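Local coordinates for phage-like element PBSX protein XepA (Bacillus subtilis, PDB 6IA5) that is of unknown function, does not seem to take part in host cell lysis, and assembles as a pentamer, at residues G218-K232 and E247-M261. Residues are numbered along the deposited sequence; the frame is centred on the assembly and turned at random.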
ATOM      1  N   GLY E 218      17.750  10.608  37.211  1.00 38.22           N
ATOM      2  CA  GLY E 218      17.577   9.689  36.101  1.00 38.26           C
ATOM      3  C   GLY E 218      18.251   8.353  36.421  1.00 43.64           C
ATOM      4  O   GLY E 218      19.130   8.289  37.279  1.00 40.40           O
ATOM      5  N   LYS E 219      17.807   7.286  35.753  1.00 45.85           N
ATOM      6  CA  LYS E 219      18.568   6.045  35.769  1.00 48.29           C
ATOM      7  C   LYS E 219      18.967   5.700  34.345  1.00 42.34           C
ATOM      8  O   LYS E 219      18.166   5.850  33.426  1.00 44.22           O
ATOM      9  CB  LYS E 219      17.758   4.889  36.365  1.00 46.74           C
ATOM     10  CG  LYS E 219      17.523   4.995  37.859  1.00 46.63           C
ATOM     11  CD  LYS E 219      16.693   3.845  38.379  1.00 52.90           C
ATOM     12  CE  LYS E 219      16.659   3.768  39.887  1.00 47.94           C
ATOM     13  NZ  LYS E 219      15.806   2.619  40.276  1.00 54.63           N
ATOM     14  N   SER E 220      20.218   5.277  34.203  1.00 44.73           N
ATOM     15  CA  SER E 220      20.751   4.793  32.939  1.00 48.88           C
ATOM     16  C   SER E 220      20.942   3.278  33.053  1.00 52.90           C
ATOM     17  O   SER E 220      20.128   2.598  33.665  1.00 47.25           O
ATOM     18  CB  SER E 220      22.030   5.521  32.593  1.00 48.75           C
ATOM     19  OG  SER E 220      22.504   5.165  31.299  1.00 52.16           O
ATOM     20  N   VAL E 221      22.052   2.761  32.515  1.00 59.06           N
ATOM     21  CA  VAL E 221      22.225   1.329  32.331  1.00 57.39           C
ATOM     22  C   VAL E 221      22.459   0.625  33.670  1.00 52.18           C
ATOM     23  O   VAL E 221      21.967  -0.475  33.861  1.00 56.42           O
ATOM     24  CB  VAL E 221      23.323   1.020  31.294  1.00 59.22           C
ATOM     25  CG1 VAL E 221      23.555  -0.484  31.170  1.00 53.81           C
ATOM     26  CG2 VAL E 221      22.965   1.619  29.934  1.00 50.46           C
ATOM     27  N   SER E 222      23.174   1.259  34.606  1.00 49.12           N
ATOM     28  CA  SER E 222      23.548   0.576  35.836  1.00 49.90           C
ATOM     29  C   SER E 222      22.350   0.377  36.761  1.00 52.82           C
ATOM     30  O   SER E 222      22.378  -0.499  37.619  1.00 53.24           O
ATOM     31  CB  SER E 222      24.647   1.286  36.560  1.00 50.31           C
ATOM     32  OG  SER E 222      24.121   2.336  37.353  1.00 56.77           O
ATOM     33  N   GLY E 223      21.328   1.229  36.637  1.00 50.58           N
ATOM     34  CA  GLY E 223      20.211   1.206  37.568  1.00 45.70           C
ATOM     35  C   GLY E 223      20.436   2.082  38.800  1.00 45.81           C
ATOM     36  O   GLY E 223      19.518   2.243  39.593  1.00 55.44           O
ATOM     37  N   GLN E 224      21.644   2.643  38.969  1.00 46.98           N
ATOM     38  CA  GLN E 224      21.889   3.637  40.004  1.00 53.78           C
ATOM     39  C   GLN E 224      21.269   4.980  39.602  1.00 57.13           C
ATOM     40  O   GLN E 224      21.283   5.363  38.436  1.00 49.76           O
ATOM     41  CB  GLN E 224      23.386   3.824  40.235  1.00 50.84           C
ATOM     42  CG  GLN E 224      24.066   2.578  40.806  1.00 61.90           C
ATOM     43  CD  GLN E 224      23.534   2.217  42.173  1.00 62.52           C
ATOM     44  OE1 GLN E 224      23.653   2.984  43.122  1.00 64.58           O
ATOM     45  NE2 GLN E 224      22.915   1.052  42.284  1.00 55.17           N
ATOM     46  N   LYS E 225      20.739   5.695  40.597  1.00 52.41           N
ATOM     47  CA  LYS E 225      20.188   7.024  40.414  1.00 45.99           C
ATOM     48  C   LYS E 225      21.324   8.001  40.132  1.00 45.01           C
ATOM     49  O   LYS E 225      22.356   7.986  40.807  1.00 39.98           O
ATOM     50  CB  LYS E 225      19.371   7.445  41.641  1.00 49.01           C
ATOM     51  CG  LYS E 225      18.055   6.692  41.802  1.00 48.83           C
ATOM     52  CD  LYS E 225      17.087   7.348  42.761  1.00 54.35           C
ATOM     53  CE  LYS E 225      17.645   7.640  44.141  1.00 48.97           C
ATOM     54  NZ  LYS E 225      18.069   6.404  44.821  1.00 54.33           N
ATOM     55  N   LEU E 226      21.111   8.839  39.108  1.00 41.65           N
ATOM     56  CA  LEU E 226      22.042   9.873  38.687  1.00 49.04           C
ATOM     57  C   LEU E 226      21.321  11.217  38.756  1.00 42.15           C
ATOM     58  O   LEU E 226      20.191  11.334  38.275  1.00 42.46           O
ATOM     59  CB  LEU E 226      22.463   9.592  37.241  1.00 47.94           C
ATOM     60  CG  LEU E 226      23.237   8.290  37.043  1.00 51.44           C
ATOM     61  CD1 LEU E 226      22.974   7.704  35.659  1.00 50.42           C
ATOM     62  CD2 LEU E 226      24.722   8.530  37.265  1.00 46.91           C
ATOM     63  N   PRO E 227      21.957  12.264  39.322  1.00 37.56           N
ATOM     64  CA  PRO E 227      21.314  13.576  39.414  1.00 39.90           C
ATOM     65  C   PRO E 227      21.187  14.174  38.017  1.00 38.33           C
ATOM     66  O   PRO E 227      22.104  14.078  37.212  1.00 38.83           O
ATOM     67  CB  PRO E 227      22.268  14.423  40.273  1.00 39.03           C
ATOM     68  CG  PRO E 227      23.317  13.444  40.799  1.00 41.43           C
ATOM     69  CD  PRO E 227      23.322  12.251  39.866  1.00 37.58           C
ATOM     70  N   ILE E 228      20.032  14.787  37.744  1.00 40.43           N
ATOM     71  CA  ILE E 228      19.804  15.497  36.489  1.00 38.94           C
ATOM     72  C   ILE E 228      19.352  16.921  36.803  1.00 41.03           C
ATOM     73  O   ILE E 228      18.898  17.198  37.913  1.00 41.69           O
ATOM     74  CB  ILE E 228      18.777  14.740  35.621  1.00 39.71           C
ATOM     75  CG1 ILE E 228      17.421  14.636  36.332  1.00 40.83           C
ATOM     76  CG2 ILE E 228      19.333  13.358  35.291  1.00 40.34           C
ATOM     77  CD1 ILE E 228      16.319  14.055  35.502  1.00 41.15           C
ATOM     78  N   ARG E 229      19.492  17.810  35.812  1.00 37.53           N
ATOM     79  CA  ARG E 229      19.189  19.222  35.982  0.50 35.49           C
ATOM     80  C   ARG E 229      17.945  19.551  35.164  1.00 35.85           C
ATOM     81  O   ARG E 229      17.790  19.074  34.036  1.00 41.27           O
ATOM     82  CB  ARG E 229      20.387  20.086  35.565  0.50 34.21           C
ATOM     83  CG  ARG E 229      20.761  19.966  34.091  0.50 32.58           C
ATOM     84  CD  ARG E 229      22.019  20.711  33.707  0.50 34.33           C
ATOM     85  NE  ARG E 229      22.057  20.847  32.268  0.50 28.98           N
ATOM     86  CZ  ARG E 229      22.545  19.921  31.462  0.50 30.39           C
ATOM     87  NH1 ARG E 229      22.836  18.727  31.945  0.50 27.99           N
ATOM     88  NH2 ARG E 229      22.740  20.192  30.187  0.50 29.86           N
ATOM     89  N   GLY E 230      17.059  20.359  35.749  1.00 33.08           N
ATOM     90  CA  GLY E 230      15.889  20.846  35.042  1.00 33.07           C
ATOM     91  C   GLY E 230      15.946  22.372  34.943  1.00 33.11           C
ATOM     92  O   GLY E 230      16.747  23.005  35.640  1.00 27.81           O
ATOM     93  N   VAL E 231      15.090  22.936  34.085  1.00 31.04           N
ATOM     94  CA  VAL E 231      15.004  24.373  33.914  1.00 29.93           C
ATOM     95  C   VAL E 231      13.596  24.824  34.298  1.00 30.26           C
ATOM     96  O   VAL E 231      12.615  24.385  33.690  1.00 29.22           O
ATOM     97  CB  VAL E 231      15.354  24.763  32.460  1.00 30.49           C
ATOM     98  CG1 VAL E 231      15.227  26.273  32.249  1.00 30.70           C
ATOM     99  CG2 VAL E 231      16.780  24.343  32.108  1.00 27.01           C
ATOM    100  N   LYS E 232      13.500  25.704  35.301  1.00 30.64           N
ATOM    101  CA  LYS E 232      12.214  26.172  35.805  1.00 31.65           C
ATOM    102  C   LYS E 232      11.578  27.130  34.795  1.00 31.65           C
ATOM    103  O   LYS E 232      12.268  27.979  34.239  1.00 32.93           O
ATOM    104  CB  LYS E 232      12.410  26.836  37.176  1.00 33.02           C
ATOM    105  CG  LYS E 232      11.126  27.235  37.880  1.00 35.32           C
ATOM    106  CD  LYS E 232      11.206  27.142  39.364  1.00 41.01           C
ATOM    107  CE  LYS E 232      12.011  28.215  40.038  1.00 42.31           C
ATOM    108  NZ  LYS E 232      11.302  29.506  39.933  1.00 55.40           N
ATOM    109  N   GLU E 247       5.352  25.195  40.666  1.00 36.45           N
ATOM    110  CA  GLU E 247       6.369  25.464  39.667  1.00 37.58           C
ATOM    111  C   GLU E 247       6.493  24.250  38.753  1.00 38.35           C
ATOM    112  O   GLU E 247       6.036  23.164  39.093  1.00 37.12           O
ATOM    113  CB  GLU E 247       7.684  25.874  40.330  1.00 38.01           C
ATOM    114  CG  GLU E 247       8.218  24.839  41.276  1.00 38.94           C
ATOM    115  CD  GLU E 247       9.479  25.164  42.070  1.00 42.60           C
ATOM    116  OE1 GLU E 247       9.719  26.341  42.417  1.00 38.93           O
ATOM    117  OE2 GLU E 247      10.222  24.223  42.345  1.00 40.59           O
ATOM    118  N   ALA E 248       7.086  24.469  37.577  1.00 36.14           N
ATOM    119  CA  ALA E 248       7.279  23.402  36.613  1.00 34.28           C
ATOM    120  C   ALA E 248       8.722  23.451  36.111  1.00 34.39           C
ATOM    121  O   ALA E 248       9.275  24.530  35.911  1.00 31.94           O
ATOM    122  CB  ALA E 248       6.298  23.535  35.474  1.00 32.74           C
ATOM    123  N   TRP E 249       9.279  22.266  35.865  1.00 31.15           N
ATOM    124  CA  TRP E 249      10.674  22.080  35.511  1.00 33.30           C
ATOM    125  C   TRP E 249      10.735  21.276  34.218  1.00 32.30           C
ATOM    126  O   TRP E 249      10.081  20.242  34.122  1.00 33.94           O
ATOM    127  CB  TRP E 249      11.387  21.347  36.646  1.00 29.78           C
ATOM    128  CG  TRP E 249      11.507  22.147  37.909  1.00 32.16           C
ATOM    129  CD1 TRP E 249      10.594  22.259  38.930  1.00 30.68           C
ATOM    130  CD2 TRP E 249      12.642  22.951  38.285  1.00 29.91           C
ATOM    131  NE1 TRP E 249      11.090  23.079  39.913  1.00 33.29           N
ATOM    132  CE2 TRP E 249      12.344  23.515  39.548  1.00 33.54           C
ATOM    133  CE3 TRP E 249      13.876  23.235  37.681  1.00 29.94           C
ATOM    134  CZ2 TRP E 249      13.252  24.337  40.218  1.00 31.93           C
ATOM    135  CZ3 TRP E 249      14.763  24.056  38.340  1.00 31.89           C
ATOM    136  CH2 TRP E 249      14.451  24.597  39.596  1.00 33.87           C
ATOM    137  N   ALA E 250      11.541  21.753  33.259  1.00 32.33           N
ATOM    138  CA  ALA E 250      11.714  21.119  31.966  1.00 32.88           C
ATOM    139  C   ALA E 250      13.021  20.333  31.953  1.00 29.75           C
ATOM    140  O   ALA E 250      14.054  20.863  32.356  1.00 31.04           O
ATOM    141  CB  ALA E 250      11.677  22.165  30.868  1.00 24.70           C
ATOM    142  N   PHE E 251      12.968  19.080  31.461  1.00 29.92           N
ATOM    143  CA  PHE E 251      14.146  18.220  31.420  1.00 31.13           C
ATOM    144  C   PHE E 251      14.338  17.648  30.021  1.00 32.33           C
ATOM    145  O   PHE E 251      13.375  17.289  29.344  1.00 33.24           O
ATOM    146  CB  PHE E 251      13.983  17.010  32.346  1.00 30.25           C
ATOM    147  CG  PHE E 251      13.790  17.357  33.797  1.00 32.15           C
ATOM    148  CD1 PHE E 251      12.538  17.677  34.300  1.00 31.22           C
ATOM    149  CD2 PHE E 251      14.882  17.384  34.657  1.00 31.83           C
ATOM    150  CE1 PHE E 251      12.373  18.002  35.640  1.00 29.15           C
ATOM    151  CE2 PHE E 251      14.720  17.721  35.993  1.00 28.53           C
ATOM    152  CZ  PHE E 251      13.468  18.019  36.480  1.00 29.78           C
ATOM    153  N   ASP E 252      15.602  17.546  29.622  1.00 36.13           N
ATOM    154  CA  ASP E 252      16.016  16.778  28.464  1.00 36.56           C
ATOM    155  C   ASP E 252      16.326  15.365  28.948  1.00 37.17           C
ATOM    156  O   ASP E 252      17.264  15.177  29.718  1.00 32.69           O
ATOM    157  CB  ASP E 252      17.236  17.427  27.802  1.00 40.81           C
ATOM    158  CG  ASP E 252      17.881  16.608  26.684  1.00 50.42           C
ATOM    159  OD1 ASP E 252      17.252  15.612  26.203  1.00 46.96           O
ATOM    160  OD2 ASP E 252      19.005  16.980  26.276  1.00 56.39           O
ATOM    161  N   ILE E 253      15.548  14.372  28.490  1.00 36.95           N
ATOM    162  CA  ILE E 253      15.670  13.051  29.096  1.00 40.78           C
ATOM    163  C   ILE E 253      16.179  12.012  28.094  1.00 43.12           C
ATOM    164  O   ILE E 253      16.181  10.815  28.412  1.00 43.18           O
ATOM    165  CB  ILE E 253      14.339  12.628  29.756  1.00 38.11           C
ATOM    166  CG1 ILE E 253      13.187  12.546  28.747  1.00 38.42           C
ATOM    167  CG2 ILE E 253      14.016  13.539  30.944  1.00 35.99           C
ATOM    168  CD1 ILE E 253      11.930  11.934  29.329  1.00 40.51           C
ATOM    169  N   LYS E 254      16.574  12.467  26.892  1.00 39.05           N
ATOM    170  CA  LYS E 254      17.115  11.586  25.866  0.50 41.02           C
ATOM    171  C   LYS E 254      18.253  10.749  26.445  1.00 40.62           C
ATOM    172  O   LYS E 254      19.210  11.278  27.000  1.00 38.15           O
ATOM    173  CB  LYS E 254      17.670  12.372  24.674  0.50 39.96           C
ATOM    174  CG  LYS E 254      16.664  12.778  23.607  0.50 42.41           C
ATOM    175  CD  LYS E 254      17.314  13.307  22.331  0.50 42.35           C
ATOM    176  CE  LYS E 254      18.421  14.328  22.529  0.50 43.04           C
ATOM    177  NZ  LYS E 254      17.998  15.527  23.293  0.50 41.08           N
ATOM    178  N   GLY E 255      18.141   9.420  26.307  1.00 42.77           N
ATOM    179  CA  GLY E 255      19.236   8.559  26.708  1.00 44.31           C
ATOM    180  C   GLY E 255      19.038   7.924  28.087  1.00 49.67           C
ATOM    181  O   GLY E 255      19.727   6.958  28.413  1.00 49.60           O
ATOM    182  N   PHE E 256      18.118   8.465  28.903  1.00 43.10           N
ATOM    183  CA  PHE E 256      17.838   7.849  30.196  1.00 42.56           C
ATOM    184  C   PHE E 256      16.838   6.705  30.030  1.00 40.42           C
ATOM    185  O   PHE E 256      16.046   6.713  29.096  1.00 38.40           O
ATOM    186  CB  PHE E 256      17.299   8.878  31.204  1.00 40.04           C
ATOM    187  CG  PHE E 256      18.359   9.779  31.777  1.00 40.08           C
ATOM    188  CD1 PHE E 256      19.193   9.338  32.797  1.00 39.06           C
ATOM    189  CD2 PHE E 256      18.559  11.052  31.260  1.00 39.26           C
ATOM    190  CE1 PHE E 256      20.183  10.162  33.312  1.00 38.81           C
ATOM    191  CE2 PHE E 256      19.577  11.858  31.752  1.00 41.60           C
ATOM    192  CZ  PHE E 256      20.376  11.422  32.790  1.00 38.95           C
ATOM    193  N   LYS E 257      16.847   5.771  30.983  1.00 42.93           N
ATOM    194  CA  LYS E 257      15.884   4.684  31.000  1.00 46.41           C
ATOM    195  C   LYS E 257      14.685   5.073  31.862  1.00 42.81           C
ATOM    196  O   LYS E 257      13.548   4.780  31.509  1.00 47.04           O
ATOM    197  CB  LYS E 257      16.542   3.398  31.528  1.00 49.33           C
ATOM    198  CG  LYS E 257      17.663   2.818  30.679  1.00 54.37           C
ATOM    199  CD  LYS E 257      17.168   1.841  29.621  1.00 61.46           C
ATOM    200  CE  LYS E 257      18.108   0.695  29.307  1.00 54.24           C
ATOM    201  NZ  LYS E 257      19.512   1.125  29.475  1.00 57.68           N
ATOM    202  N   GLU E 258      14.940   5.736  32.996  1.00 41.96           N
ATOM    203  CA  GLU E 258      13.861   6.121  33.891  1.00 44.67           C
ATOM    204  C   GLU E 258      14.151   7.482  34.509  1.00 42.65           C
ATOM    205  O   GLU E 258      15.316   7.865  34.654  1.00 41.40           O
ATOM    206  CB  GLU E 258      13.733   5.135  35.055  1.00 46.73           C
ATOM    207  CG  GLU E 258      13.435   3.725  34.603  1.00 55.63           C
ATOM    208  CD  GLU E 258      13.284   2.748  35.750  1.00 59.60           C
ATOM    209  OE1 GLU E 258      14.307   2.379  36.359  1.00 70.40           O
ATOM    210  OE2 GLU E 258      12.142   2.391  36.045  1.00 65.44           O
ATOM    211  N   ILE E 259      13.077   8.158  34.928  1.00 39.83           N
ATOM    212  CA  ILE E 259      13.189   9.435  35.625  1.00 43.87           C
ATOM    213  C   ILE E 259      12.456   9.310  36.955  1.00 43.15           C
ATOM    214  O   ILE E 259      11.331   8.811  37.013  1.00 43.65           O
ATOM    215  CB  ILE E 259      12.630  10.595  34.764  1.00 40.55           C
ATOM    216  CG1 ILE E 259      13.344  10.729  33.411  1.00 34.26           C
ATOM    217  CG2 ILE E 259      12.626  11.902  35.556  1.00 39.02           C
ATOM    218  CD1 ILE E 259      14.832  10.984  33.502  1.00 31.88           C
ATOM    219  N   ILE E 260      13.111   9.758  38.021  1.00 44.60           N
ATOM    220  CA  ILE E 260      12.525   9.695  39.348  1.00 42.66           C
ATOM    221  C   ILE E 260      12.568  11.105  39.939  1.00 45.32           C
ATOM    222  O   ILE E 260      13.592  11.793  39.862  1.00 39.18           O
ATOM    223  CB  ILE E 260      13.302   8.684  40.211  1.00 44.08           C
ATOM    224  CG1 ILE E 260      13.094   7.251  39.702  1.00 46.79           C
ATOM    225  CG2 ILE E 260      12.911   8.818  41.667  1.00 41.52           C
ATOM    226  CD1 ILE E 260      14.060   6.234  40.282  1.00 48.97           C
ATOM    227  N   MET E 261      11.441  11.517  40.525  1.00 40.87           N
ATOM    228  CA  MET E 261      11.345  12.784  41.229  1.00 36.68           C
ATOM    229  C   MET E 261      11.122  12.469  42.700  1.00 42.40           C
ATOM    230  O   MET E 261       9.987  12.258  43.121  1.00 42.08           O
ATOM    231  CB  MET E 261      10.148  13.572  40.686  1.00 34.35           C
ATOM    232  CG  MET E 261      10.305  13.920  39.202  1.00 36.33           C
ATOM    233  SD  MET E 261      11.443  15.314  39.073  1.00 38.61           S
ATOM    234  CE  MET E 261      12.499  14.778  37.720  1.00 34.98           C
TER
HETATM  235  O   HOH W   1      12.995   2.458  39.341  1.00 56.02           O
HETATM  236  O   HOH W   2      17.522  18.598  31.272  1.00 33.89           O
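With CG of Lys232 turned anti to the backbone N (chi1 -174°) and CG of Trp249 beside its own backbone N (chi1 -67°), the lysine CB comes to lie over one face of the indole, 3.7 Å from the centroid of the six-membered ring. The chain then bends, carrying CD past Trp249 CZ2 toward Glu247 OE1, and Lys232 NZ goes on to salt bridges with Asp234 and Asp235. Trp249 NE1 donates to Glu247 OE2 at 2.8 Å, in the indole plane but from above the carboxylate plane; with the lysine CB this restrains the ring's turn about chi2. OE2 also hydrogen-bonds Thr242 OG1. Alongside, Val231 and Ala250 form an antiparallel hydrogen-bonded pair. Gly230 CA sits over the Phe251 face, where the absence of a side chain permits the close approach.

Ile228 joins the two halves: its CD1 meets Phe251 CD2 at 3.7 Å and its CG2 presses on Phe256 CZ. Beyond it, Lys257 and Glu258 both face Lys219, a classic beta bulge, and Lys219 O accepts from Lys257 N (2.8 Å) and Glu258 N (3.3 Å). A water links Lys219 NZ to Glu258 OE1. Lys257 NZ salt-bridges Asp177 of a neighbouring subunit, so this bulged edge, beside the apolar middle, also belongs to the subunit interface.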